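Local coordinates for protein YrdA (Escherichia coli, PDB 3TIS), which binds zinc and, as a member of the gamma-class carbonic anhydrase family, may share its activity, its chains assembling as a trimer of left-handed beta-helices, at residues Leu128-Lys133 with Ser144-Ile149. The protein carries 1 engineered substitution. Numbering follows the deposited sequence.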
loop_
_atom_site.group_PDB
_atom_site.type_symbol
_atom_site.label_atom_id
_atom_site.label_comp_id
_atom_site.label_asym_id
_atom_site.label_seq_id
_atom_site.Cartn_x
_atom_site.Cartn_y
_atom_site.Cartn_z
ATOM N N LEU B 128 -6.136 12.478 2.772
ATOM C CA LEU B 128 -7.037 12.087 1.697
ATOM C C LEU B 128 -7.494 13.359 0.989
ATOM O O LEU B 128 -8.108 14.235 1.597
ATOM C CB LEU B 128 -8.252 11.322 2.262
ATOM C CG LEU B 128 -9.346 10.761 1.335
ATOM C CD1 LEU B 128 -10.120 11.893 0.675
ATOM C CD2 LEU B 128 -8.726 9.854 0.282
ATOM N N VAL B 129 -7.175 13.461 -0.296
ATOM C CA VAL B 129 -7.572 14.615 -1.083
ATOM C C VAL B 129 -8.752 14.197 -1.953
ATOM O O VAL B 129 -8.606 13.393 -2.872
ATOM C CB VAL B 129 -6.412 15.116 -1.966
ATOM C CG1 VAL B 129 -6.880 16.260 -2.847
ATOM C CG2 VAL B 129 -5.278 15.594 -1.091
ATOM N N PRO B 130 -9.948 14.733 -1.653
ATOM C CA PRO B 130 -11.205 14.463 -2.359
ATOM C C PRO B 130 -11.131 14.793 -3.846
ATOM O O PRO B 130 -10.289 15.591 -4.275
ATOM C CB PRO B 130 -12.205 15.362 -1.639
ATOM C CG PRO B 130 -11.624 15.520 -0.282
ATOM C CD PRO B 130 -10.167 15.710 -0.574
ATOM N N GLN B 131 -12.021 14.190 -4.624
ATOM C CA GLN B 131 -12.053 14.430 -6.059
ATOM C C GLN B 131 -12.317 15.901 -6.320
ATOM O O GLN B 131 -13.042 16.551 -5.563
ATOM C CB GLN B 131 -13.155 13.610 -6.721
ATOM C CG GLN B 131 -13.083 12.123 -6.459
ATOM C CD GLN B 131 -14.022 11.347 -7.358
ATOM O OE1 GLN B 131 -15.186 11.715 -7.515
ATOM N NE2 GLN B 131 -13.526 10.267 -7.949
ATOM N N ASN B 132 -11.723 16.413 -7.393
ATOM C CA ASN B 132 -11.885 17.804 -7.796
ATOM C C ASN B 132 -11.521 18.803 -6.707
ATOM O O ASN B 132 -11.941 19.954 -6.757
ATOM C CB ASN B 132 -13.325 18.053 -8.250
ATOM C CG ASN B 132 -13.762 17.099 -9.343
ATOM O OD1 ASN B 132 -13.160 17.048 -10.419
ATOM N ND2 ASN B 132 -14.813 16.333 -9.074
ATOM N N LYS B 133 -10.748 18.366 -5.719
ATOM C CA LYS B 133 -10.333 19.264 -4.647
ATOM C C LYS B 133 -9.098 20.014 -5.118
ATOM O O LYS B 133 -8.152 19.404 -5.603
ATOM C CB LYS B 133 -9.990 18.475 -3.380
ATOM C CG LYS B 133 -9.607 19.344 -2.183
ATOM C CD LYS B 133 -10.818 20.089 -1.644
ATOM C CE LYS B 133 -10.485 20.861 -0.380
ATOM N NZ LYS B 133 -11.711 21.497 0.183
ATOM N N SER B 144 -8.120 13.708 6.703
ATOM C CA SER B 144 -8.882 12.833 5.832
ATOM C C SER B 144 -10.372 13.088 6.059
ATOM O O SER B 144 -10.974 12.559 6.995
ATOM C CB SER B 144 -8.539 11.373 6.139
ATOM O OG SER B 144 -9.258 10.500 5.290
ATOM N N PRO B 145 -10.983 13.929 5.213
ATOM C CA PRO B 145 -10.367 14.636 4.084
ATOM C C PRO B 145 -9.476 15.783 4.556
ATOM O O PRO B 145 -9.705 16.355 5.620
ATOM C CB PRO B 145 -11.572 15.130 3.299
ATOM C CG PRO B 145 -12.533 15.468 4.398
ATOM C CD PRO B 145 -12.415 14.257 5.309
ATOM N N VAL B 146 -8.469 16.121 3.756
ATOM C CA VAL B 146 -7.536 17.182 4.116
ATOM C C VAL B 146 -8.207 18.514 4.385
ATOM O O VAL B 146 -9.279 18.807 3.856
ATOM C CB VAL B 146 -6.476 17.427 3.015
ATOM C CG1 VAL B 146 -5.663 16.178 2.778
ATOM C CG2 VAL B 146 -7.155 17.891 1.737
ATOM N N LYS B 147 -7.547 19.317 5.210
ATOM C CA LYS B 147 -8.011 20.649 5.556
ATOM C C LYS B 147 -6.802 21.565 5.465
ATOM O O LYS B 147 -5.684 21.152 5.772
ATOM C CB LYS B 147 -8.564 20.696 6.982
ATOM C CG LYS B 147 -9.701 19.729 7.250
ATOM C CD LYS B 147 -10.595 20.224 8.385
ATOM C CE LYS B 147 -9.835 20.418 9.684
ATOM N NZ LYS B 147 -10.723 20.984 10.737
ATOM N N GLN B 148 -7.016 22.800 5.027
ATOM C CA GLN B 148 -5.922 23.752 4.928
ATOM C C GLN B 148 -5.529 24.114 6.361
ATOM O O GLN B 148 -6.329 24.675 7.106
ATOM C CB GLN B 148 -6.378 24.990 4.165
ATOM C CG GLN B 148 -5.283 25.993 3.924
ATOM C CD GLN B 148 -5.759 27.164 3.104
ATOM O OE1 GLN B 148 -5.529 27.232 1.895
ATOM N NE2 GLN B 148 -6.444 28.093 3.757
ATOM N N ILE B 149 -4.300 23.781 6.741
ATOM C CA ILE B 149 -3.822 24.039 8.094
ATOM C C ILE B 149 -3.199 25.416 8.307
ATOM O O ILE B 149 -3.606 26.155 9.204
ATOM C CB ILE B 149 -2.779 22.982 8.522
ATOM C CG1 ILE B 149 -3.341 21.569 8.310
ATOM C CG2 ILE B 149 -2.385 23.206 9.975
ATOM C CD1 ILE B 149 -4.610 21.268 9.082
#
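The carbonyl oxygen of L128 is gripped by the chain that returns to the last coil of the left-handed beta-helix. V146 N donates to L128 O at 2.9 Å with a nearly straight N-H...O angle of 162°, the donor tilted 21° from the carbonyl plane. A CA-H...O contact from P145 CA, 3.4 Å from L128 O, adds a weaker second hold. The isopropyl group of V146 also lies against this carbonyl, with V146 CG1 3.3 Å from L128 O. V146 CG1 meets V129 CG2 at 3.9 Å, the two side chains meeting at a slant; the first torsion of V129 sets CG2 beside its own backbone N, which presents this methyl to V146. Y141 and S127 also border V146, while L128 packs on I110 and V129 on L111, both from the neighbouring strand 110-111. Nearer the solvent, P130 CG comes within 3.6 Å of P145 CB, and the rings cross at about a right angle. At the other end of the contact, S144 OG lies 3.3 Å from L128 CB, brought alongside by a chi1 of -179° that extends the hydroxyl away from the backbone N. The peptide before P145 is cis, within the connection by which strand 139-143 reverses into the antiparallel strand 146-151. L128 also shares a backbone hydrogen bond with G143. With one backbone bond and a CA-H...O contact converging on L128 O and mostly apolar packing around them, edge strand 128-129 is joined to the reversing segment locally, not by a continued run of strand pairing.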